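PDB 2JJN: erythromycin C-12 hydroxylase from Saccharopolyspora erythraea, which hydroxylates the macrolactone ring of erythromycin D at C-12, giving erythromycin C, as a monomeric heme b cytochrome P450 that uses NADPH and dioxygen. Local coordinates for residues Arg293-Ala298 with Ala308-Asn313; Phe69-Thr74 with Glu89-Glu94; Leu125-Gly130 with Ile371-Arg376. The protein carries 2 engineered substitutions. One frame throughout, in Å; residues are numbered along the deposited sequence.

Contact 1: residues Arg293-Ala298 with Ala308-Asn313. With HEM (protoporphyrin IX containing Fe), chain B.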
# COMPACT_ATOMS: atom_id res chain seq x y z
N ARG A 293 1.03 12.46 -9.23
CA ARG A 293 2.18 13.36 -9.55
C ARG A 293 1.66 14.74 -9.90
O ARG A 293 0.46 14.92 -10.12
CB ARG A 293 3.04 12.79 -10.70
CG ARG A 293 3.60 11.41 -10.42
CD ARG A 293 4.66 11.53 -9.29
NE ARG A 293 5.47 10.31 -9.13
CZ ARG A 293 5.24 9.36 -8.22
NH1 ARG A 293 4.18 9.40 -7.41
NH2 ARG A 293 6.12 8.38 -8.08
N THR A 294 2.56 15.73 -9.94
CA THR A 294 2.15 17.06 -10.43
C THR A 294 3.13 17.49 -11.51
O THR A 294 4.32 17.36 -11.34
CB THR A 294 2.12 18.07 -9.29
OG1 THR A 294 3.39 18.09 -8.63
CG2 THR A 294 1.02 17.73 -8.31
N THR A 295 2.63 17.98 -12.65
CA THR A 295 3.57 18.40 -13.69
C THR A 295 4.27 19.70 -13.30
O THR A 295 3.65 20.63 -12.75
CB THR A 295 2.85 18.64 -15.03
OG1 THR A 295 1.79 19.57 -14.83
CG2 THR A 295 2.24 17.32 -15.53
N THR A 296 5.55 19.75 -13.60
CA THR A 296 6.34 20.97 -13.29
C THR A 296 6.45 21.90 -14.50
O THR A 296 7.00 23.00 -14.38
CB THR A 296 7.75 20.61 -12.84
OG1 THR A 296 8.47 19.92 -13.88
CG2 THR A 296 7.63 19.69 -11.61
N LYS A 297 5.99 21.40 -15.64
CA LYS A 297 6.08 22.08 -16.93
C LYS A 297 5.14 21.43 -17.90
O LYS A 297 4.69 20.31 -17.69
CB LYS A 297 7.51 22.01 -17.48
CG LYS A 297 8.06 20.59 -17.61
CD LYS A 297 9.51 20.62 -18.04
CE LYS A 297 9.95 19.25 -18.51
NZ LYS A 297 11.10 19.37 -19.49
N ALA A 298 4.89 22.11 -19.04
CA ALA A 298 4.14 21.49 -20.11
C ALA A 298 4.82 20.22 -20.57
O ALA A 298 6.04 20.21 -20.77
CB ALA A 298 3.97 22.48 -21.28
N ALA A 308 1.37 22.57 -17.57
CA ALA A 308 2.10 22.68 -16.29
C ALA A 308 1.17 22.79 -15.11
O ALA A 308 0.03 23.30 -15.21
CB ALA A 308 3.00 23.92 -16.35
N ASP A 309 1.69 22.39 -13.94
CA ASP A 309 0.98 22.65 -12.69
C ASP A 309 -0.39 21.99 -12.59
O ASP A 309 -1.32 22.58 -12.02
CB ASP A 309 0.88 24.18 -12.44
CG ASP A 309 2.25 24.85 -12.41
OD1 ASP A 309 3.17 24.29 -11.79
OD2 ASP A 309 2.40 25.90 -13.06
N VAL A 310 -0.48 20.75 -13.07
CA VAL A 310 -1.70 19.98 -12.88
C VAL A 310 -1.34 18.60 -12.31
O VAL A 310 -0.20 18.14 -12.42
CB VAL A 310 -2.53 19.83 -14.19
CG1 VAL A 310 -2.94 21.20 -14.76
CG2 VAL A 310 -1.74 19.04 -15.23
N MET A 311 -2.34 17.99 -11.65
CA MET A 311 -2.14 16.67 -11.05
C MET A 311 -2.36 15.59 -12.12
O MET A 311 -3.23 15.73 -12.97
CB MET A 311 -3.09 16.49 -9.89
CG MET A 311 -3.08 15.09 -9.33
SD MET A 311 -3.40 15.10 -7.55
CE MET A 311 -1.89 15.86 -6.98
N VAL A 312 -1.55 14.54 -12.05
CA VAL A 312 -1.61 13.39 -12.98
C VAL A 312 -1.71 12.15 -12.11
O VAL A 312 -0.89 11.97 -11.20
CB VAL A 312 -0.31 13.31 -13.81
CG1 VAL A 312 -0.39 12.11 -14.75
CG2 VAL A 312 -0.12 14.64 -14.61
N ASN A 313 -2.69 11.29 -12.40
CA ASN A 313 -2.95 10.04 -11.64
C ASN A 313 -2.44 8.92 -12.55
O ASN A 313 -2.93 8.79 -13.69
CB ASN A 313 -4.49 9.94 -11.52
CG ASN A 313 -5.03 10.59 -10.29
OD1 ASN A 313 -5.90 11.45 -10.39
ND2 ASN A 313 -4.56 10.18 -9.13
CHA HEM B . 6.38 3.73 -1.51
CHB HEM B . 3.04 0.30 -2.45
CHC HEM B . 4.05 -1.81 1.80
CHD HEM B . 6.76 2.03 3.07
C1A HEM B . 5.44 2.92 -2.12
C2A HEM B . 4.91 3.15 -3.47
C3A HEM B . 3.99 2.22 -3.72
C4A HEM B . 3.88 1.37 -2.55
CMA HEM B . 3.13 2.07 -5.00
CAA HEM B . 5.37 4.25 -4.44
CBA HEM B . 4.68 5.57 -4.16
CGA HEM B . 4.92 6.60 -5.26
O1A HEM B . 5.64 6.30 -6.25
O2A HEM B . 4.40 7.75 -5.09
C1B HEM B . 3.04 -0.59 -1.36
C2B HEM B . 2.28 -1.81 -1.30
C3B HEM B . 2.57 -2.40 -0.12
C4B HEM B . 3.52 -1.53 0.56
CMB HEM B . 1.36 -2.22 -2.46
CAB HEM B . 2.04 -3.70 0.52
CBB HEM B . 1.74 -4.71 -0.22
C1C HEM B . 4.87 -0.95 2.51
C2C HEM B . 5.37 -1.20 3.85
C3C HEM B . 6.12 -0.14 4.21
C4C HEM B . 6.12 0.81 3.09
CMC HEM B . 5.06 -2.50 4.64
CAC HEM B . 6.86 0.15 5.53
CBC HEM B . 7.51 -0.79 6.22
C1D HEM B . 6.85 2.81 1.96
C2D HEM B . 7.57 4.04 1.94
C3D HEM B . 7.48 4.55 0.54
C4D HEM B . 6.69 3.59 -0.17
CMD HEM B . 8.31 4.73 3.13
CAD HEM B . 8.06 5.86 -0.03
CBD HEM B . 9.45 5.63 -0.65
CGD HEM B . 9.94 6.88 -1.30
O1D HEM B . 9.16 7.83 -1.51
O2D HEM B . 11.15 6.92 -1.62
NA HEM B . 4.80 1.79 -1.58
NB HEM B . 3.77 -0.40 -0.19
NC HEM B . 5.33 0.29 2.12
ND HEM B . 6.34 2.56 0.67
FE HEM B . 5.17 0.97 0.18
O HOH W 1 4.03 22.08 -10.37
O HOH W 2 5.76 24.45 -12.20
O HOH W 3 3.41 2.12 0.90

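Contact 2: residues Phe69-Thr74 with Glu89-Glu94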
# COMPACT_ATOMS: atom_id res chain seq x y z
N PHE A 69 7.43 15.15 -13.57
CA PHE A 69 6.32 14.70 -12.78
C PHE A 69 6.72 14.64 -11.32
O PHE A 69 7.22 13.63 -10.84
CB PHE A 69 5.82 13.33 -13.28
CG PHE A 69 5.33 13.39 -14.71
CD1 PHE A 69 6.17 12.94 -15.72
CD2 PHE A 69 4.07 13.91 -15.02
CE1 PHE A 69 5.76 12.99 -17.09
CE2 PHE A 69 3.62 13.97 -16.41
CZ PHE A 69 4.47 13.49 -17.41
N SER A 70 6.48 15.75 -10.65
CA SER A 70 6.85 15.90 -9.23
C SER A 70 5.99 15.06 -8.29
O SER A 70 4.81 14.82 -8.58
CB SER A 70 6.78 17.39 -8.86
OG SER A 70 6.87 17.53 -7.44
N SER A 71 6.57 14.61 -7.17
CA SER A 71 5.83 13.91 -6.16
C SER A 71 5.28 14.82 -5.10
O SER A 71 4.64 14.35 -4.18
CB SER A 71 6.69 12.82 -5.50
OG SER A 71 6.85 11.75 -6.39
N ASP A 72 5.53 16.12 -5.24
CA ASP A 72 5.06 17.09 -4.26
C ASP A 72 3.64 17.51 -4.66
O ASP A 72 3.50 18.27 -5.63
CB ASP A 72 6.04 18.24 -4.26
CG ASP A 72 5.68 19.33 -3.25
OD1 ASP A 72 6.40 20.33 -3.25
OD2 ASP A 72 4.68 19.16 -2.54
N PRO A 73 2.59 17.03 -3.95
CA PRO A 73 1.23 17.39 -4.41
C PRO A 73 0.89 18.81 -4.09
O PRO A 73 -0.09 19.33 -4.66
CB PRO A 73 0.30 16.49 -3.59
CG PRO A 73 1.09 16.13 -2.35
CD PRO A 73 2.57 16.20 -2.73
N THR A 74 1.66 19.42 -3.18
CA THR A 74 1.32 20.74 -2.61
C THR A 74 1.49 21.82 -3.68
O THR A 74 0.90 22.91 -3.58
CB THR A 74 2.14 21.11 -1.29
OG1 THR A 74 3.52 21.42 -1.58
CG2 THR A 74 2.10 19.98 -0.26
N GLU A 89 6.64 12.52 -0.78
CA GLU A 89 6.16 13.80 -1.32
C GLU A 89 7.33 14.73 -1.61
O GLU A 89 7.12 15.93 -1.83
CB GLU A 89 5.18 14.46 -0.34
CG GLU A 89 3.87 13.72 -0.27
CD GLU A 89 2.88 14.40 0.64
OE1 GLU A 89 3.27 15.37 1.33
OE2 GLU A 89 1.73 13.93 0.66
N ILE A 90 8.55 14.18 -1.61
CA ILE A 90 9.75 14.99 -1.77
C ILE A 90 10.48 14.56 -3.03
O ILE A 90 10.58 13.36 -3.32
CB ILE A 90 10.63 14.83 -0.49
CG1 ILE A 90 9.88 15.51 0.68
CG2 ILE A 90 11.96 15.48 -0.70
CD1 ILE A 90 10.52 15.28 2.05
N ASP A 91 11.00 15.53 -3.77
CA ASP A 91 11.68 15.27 -5.03
C ASP A 91 13.20 15.30 -4.88
O ASP A 91 13.71 15.87 -3.91
CB ASP A 91 11.34 16.38 -6.06
CG ASP A 91 9.89 16.35 -6.52
OD1 ASP A 91 9.24 15.27 -6.46
OD2 ASP A 91 9.40 17.42 -6.93
N PRO A 92 13.91 14.74 -5.86
CA PRO A 92 15.37 14.97 -5.82
C PRO A 92 15.66 16.46 -5.96
O PRO A 92 14.85 17.22 -6.55
CB PRO A 92 15.89 14.19 -7.03
CG PRO A 92 14.74 13.18 -7.36
CD PRO A 92 13.50 13.90 -7.00
N PRO A 93 16.81 16.91 -5.42
CA PRO A 93 17.87 16.10 -4.78
C PRO A 93 17.61 15.72 -3.32
O PRO A 93 18.18 14.73 -2.84
CB PRO A 93 19.10 17.01 -4.88
CG PRO A 93 18.56 18.42 -4.90
CD PRO A 93 17.14 18.34 -5.48
N GLU A 94 16.71 16.45 -2.66
CA GLU A 94 16.41 16.21 -1.26
C GLU A 94 15.96 14.76 -1.10
O GLU A 94 16.32 14.09 -0.13
CB GLU A 94 15.36 17.20 -0.69
CG GLU A 94 15.07 16.94 0.81
CD GLU A 94 14.02 17.84 1.45
OE1 GLU A 94 13.87 17.78 2.69
OE2 GLU A 94 13.33 18.61 0.75

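Contact 3: residues Leu125-Gly130 with Ile371-Arg376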
# COMPACT_ATOMS: atom_id res chain seq x y z
N LEU A 125 -2.89 -15.09 16.84
CA LEU A 125 -4.17 -14.43 16.53
C LEU A 125 -5.13 -15.44 15.87
O LEU A 125 -6.32 -15.47 16.16
CB LEU A 125 -3.93 -13.25 15.59
CG LEU A 125 -3.17 -12.06 16.22
CD1 LEU A 125 -2.94 -11.05 15.11
CD2 LEU A 125 -3.97 -11.44 17.36
N LEU A 126 -4.62 -16.23 14.93
CA LEU A 126 -5.51 -17.19 14.24
C LEU A 126 -5.97 -18.32 15.17
O LEU A 126 -7.09 -18.81 15.03
CB LEU A 126 -4.79 -17.80 13.02
CG LEU A 126 -4.59 -16.81 11.85
CD1 LEU A 126 -3.82 -17.52 10.78
CD2 LEU A 126 -5.94 -16.30 11.36
N ALA A 127 -5.12 -18.72 16.12
CA ALA A 127 -5.47 -19.87 16.99
C ALA A 127 -6.71 -19.63 17.86
O ALA A 127 -7.39 -20.56 18.28
CB ALA A 127 -4.29 -20.27 17.83
N ASP A 128 -7.04 -18.36 18.07
CA ASP A 128 -8.17 -18.01 18.90
C ASP A 128 -9.43 -17.57 18.16
O ASP A 128 -10.45 -17.25 18.79
CB ASP A 128 -7.73 -16.91 19.87
CG ASP A 128 -6.77 -17.44 20.90
OD1 ASP A 128 -6.90 -18.63 21.24
OD2 ASP A 128 -5.90 -16.67 21.33
N ALA A 129 -9.41 -17.61 16.84
CA ALA A 129 -10.48 -16.95 16.08
C ALA A 129 -11.70 -17.81 15.73
O ALA A 129 -12.69 -17.30 15.18
CB ALA A 129 -9.88 -16.36 14.82
N GLY A 130 -11.63 -19.11 16.03
CA GLY A 130 -12.71 -20.03 15.62
C GLY A 130 -12.79 -20.18 14.12
O GLY A 130 -11.83 -19.86 13.41
N ILE A 371 -2.85 -21.34 5.80
CA ILE A 371 -2.94 -22.68 5.19
C ILE A 371 -2.57 -23.75 6.23
O ILE A 371 -3.21 -24.82 6.30
CB ILE A 371 -2.03 -22.74 3.96
CG1 ILE A 371 -2.67 -21.91 2.85
CG2 ILE A 371 -1.85 -24.17 3.48
CD1 ILE A 371 -1.72 -21.69 1.63
N ALA A 372 -1.55 -23.48 7.06
CA ALA A 372 -1.14 -24.44 8.08
C ALA A 372 -2.28 -24.79 9.02
O ALA A 372 -2.48 -25.95 9.39
CB ALA A 372 0.08 -23.90 8.89
N ARG A 373 -3.05 -23.78 9.42
CA ARG A 373 -4.12 -24.03 10.39
C ARG A 373 -5.37 -24.55 9.74
O ARG A 373 -6.00 -25.50 10.25
CB ARG A 373 -4.43 -22.77 11.23
CG ARG A 373 -5.50 -23.05 12.28
CD ARG A 373 -5.71 -21.86 13.23
NE ARG A 373 -6.97 -22.01 14.00
CZ ARG A 373 -7.10 -22.67 15.15
NH1 ARG A 373 -6.08 -23.34 15.69
NH2 ARG A 373 -8.29 -22.72 15.74
N PHE A 374 -5.76 -23.95 8.63
CA PHE A 374 -7.14 -24.19 8.12
C PHE A 374 -7.12 -24.94 6.78
O PHE A 374 -8.19 -25.46 6.35
CB PHE A 374 -7.80 -22.86 7.84
CG PHE A 374 -7.96 -21.94 9.04
CD1 PHE A 374 -8.82 -22.26 10.10
CD2 PHE A 374 -7.25 -20.74 9.08
CE1 PHE A 374 -9.01 -21.39 11.18
CE2 PHE A 374 -7.43 -19.83 10.15
CZ PHE A 374 -8.34 -20.15 11.21
N GLY A 375 -5.97 -24.96 6.12
CA GLY A 375 -5.87 -25.46 4.72
C GLY A 375 -6.42 -24.51 3.66
O GLY A 375 -5.88 -24.43 2.57
N ARG A 376 -7.53 -23.85 3.97
CA ARG A 376 -8.15 -22.85 3.09
C ARG A 376 -9.13 -21.99 3.90
O ARG A 376 -9.51 -22.35 5.03
CB ARG A 376 -8.87 -23.54 1.92
CG ARG A 376 -10.07 -24.37 2.39
CD ARG A 376 -10.84 -25.03 1.20
NE ARG A 376 -9.98 -26.10 0.69
CZ ARG A 376 -9.45 -26.20 -0.53
NH1 ARG A 376 -9.75 -25.37 -1.54
NH2 ARG A 376 -8.67 -27.23 -0.78
O HOH W 4 -9.34 -20.35 14.26

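Contact 1: residues Arg293-Ala298 with Ala308-Asn313
Arg293 and Val312 form an antiparallel hydrogen-bonded pair in the mixed beta sheet of the cytochrome P450 fold. Arg293 N donates to Val312 O and Val312 N to Arg293 O, both at 2.8 Å. Next comes the non-hydrogen-bonded pair Thr294-Met311, whose CA-H groups face carbonyl oxygens and whose side chains touch through Thr294 CG2 and Met311 CE, 3.7 Å apart. On the face that carries Arg293 and Val312, Thr295 CG2 rests on Val312 CG2.

The pattern changes where strand 290-295 ends. Thr295 N still donates to Val310 O, but OG1, set between its own backbone N and carbonyl carbon (chi1 54°), takes a bond from Val310 N (3.1 Å) and is also bonded to Pro307 O. Asp309, with positive phi, donates its N to Thr295 O, and a water lies 2.8 Å from both Thr295 O and Asp309 OD1.

Arg293 turns its end away from the partner strand. A bend at chi2 (-68°) turns CD aside; further out the guanidinium presents its edge to a heme propionate, with HEM CGA in its plane: NH1 reaches HEM O2A at 2.9 Å and NH2 reaches HEM O1A at 2.8 Å.

Contact 2: residues Phe69-Thr74 with Glu89-Glu94
The backbones of Asp72 and Glu89 pass with their CA atoms 4.5 Å apart and meet through CA-H...O contacts, Glu89 CA to Ser71 O and Asp72 CA to Glu89 O, rather than as paired strands. The polar link is made by the Asp91 carboxylate, which grips the end of strand 69-70 with both oxygens. OD1 accepts from Ser71 N at 2.8 Å in a nearly straight bond (168°), and OD2 accepts from Ser70 OG at 2.6 Å; each oxygen uses its syn lone pair.

Ser70 OG stands anti to its own backbone N (chi1 169°) and also accepts from Asp72 N, closing an ST turn. An Asx turn follows: Asp72 OD2 takes bonds from Thr74 N and Thr74 OG1, both from the same face of the carboxylate. Beside these turns the Pro73 ring crosses the Glu89 side chain at about a right angle, with Pro73 CD 3.7 Å from Glu89 CG.

Glu89 belongs to the substrate-binding site, and Ser71 lies next to the heme-binding His351. Two donors on Asp91 and two on Asp72 OD2 would be expected to favour the ionised carboxylates, though the neighbouring acidic groups would oppose this in part, tying the loop that carries Glu89 to the sheet edge beside the heme.

Contact 3: residues Leu125-Gly130 with Ile371-Arg376
Arg373 puts CG anti to its backbone N (chi1 -177°) and runs extended from CG to NE, reaching from helix 356-374 to the C-terminal end of helix 115-127. Phe374, the next residue, has CG beside its backbone N instead (chi1 -61°), and the two side chains lie against each other: Arg373 CG sits 3.9 Å above the Phe374 ring plane, over its centre. Helix 356-374, the L helix of the P450 fold, begins soon after the axial heme ligand Cys353; its far, C-terminal end here meets the end of helix 115-127, away from the heme and substrate sites.

The guanidinium lies flat against the backbone opposite. Ala127 CA is over the centre of one face, 3.7 Å from the plane, and Ala127 O is over the same group without a direct hydrogen bond. Phe374 CZ approaches the guanidinium edge in plane. The phenyl ring has its own neighbour at the rim, where Leu126 CD2 comes within 4.0 Å of Phe374 CE2; the leucine and phenylalanine side chains cross obliquely. Leu139 of helix 135-140 also packs on Leu126, while Ala403 and Ser406, in the C-terminal part of the chain, touch Phe374.

Each helix is followed by a glycine with positive phi: Gly375 directly after Phe374, and Gly130 three residues beyond Ala127. Gly130 turns the chain and brings its carbonyl oxygen near the phenyl ring, 3.9 Å from Phe374 CE1. That oxygen also helps to hold a water. Leu126 O accepts in turn from Ala129 N near the helix end, and the same water donates to it, making this carbonyl a shared acceptor. The polar connection between the two segments therefore runs through solvent: the water donates to Leu126 O and to Gly130 O, and accepts from Arg373 NE at 2.9 Å.

From the N terminus, contact 2 is the first to close, joining 69-74 to 89-94 around 14 residues without helix or strand, at the start of helix 94-105. Contact 3 opens next, at the end of helix 115-127, and closes only at 371-376, a loop of 240 residues. Contact 1, a short hairpin closure, is nested within it. Contacts 1 and 2 nonetheless meet in space: strands 69-70 and 290-295 are neighbours in one sheet, and Thr294 bonds to both Ser70 and Asp72. Contact 3 lies on the opposite side of the chain's centre, about 47 Å from contact 1 between centres, joining two helix ends far from the sheet that contacts 1 and 2 share.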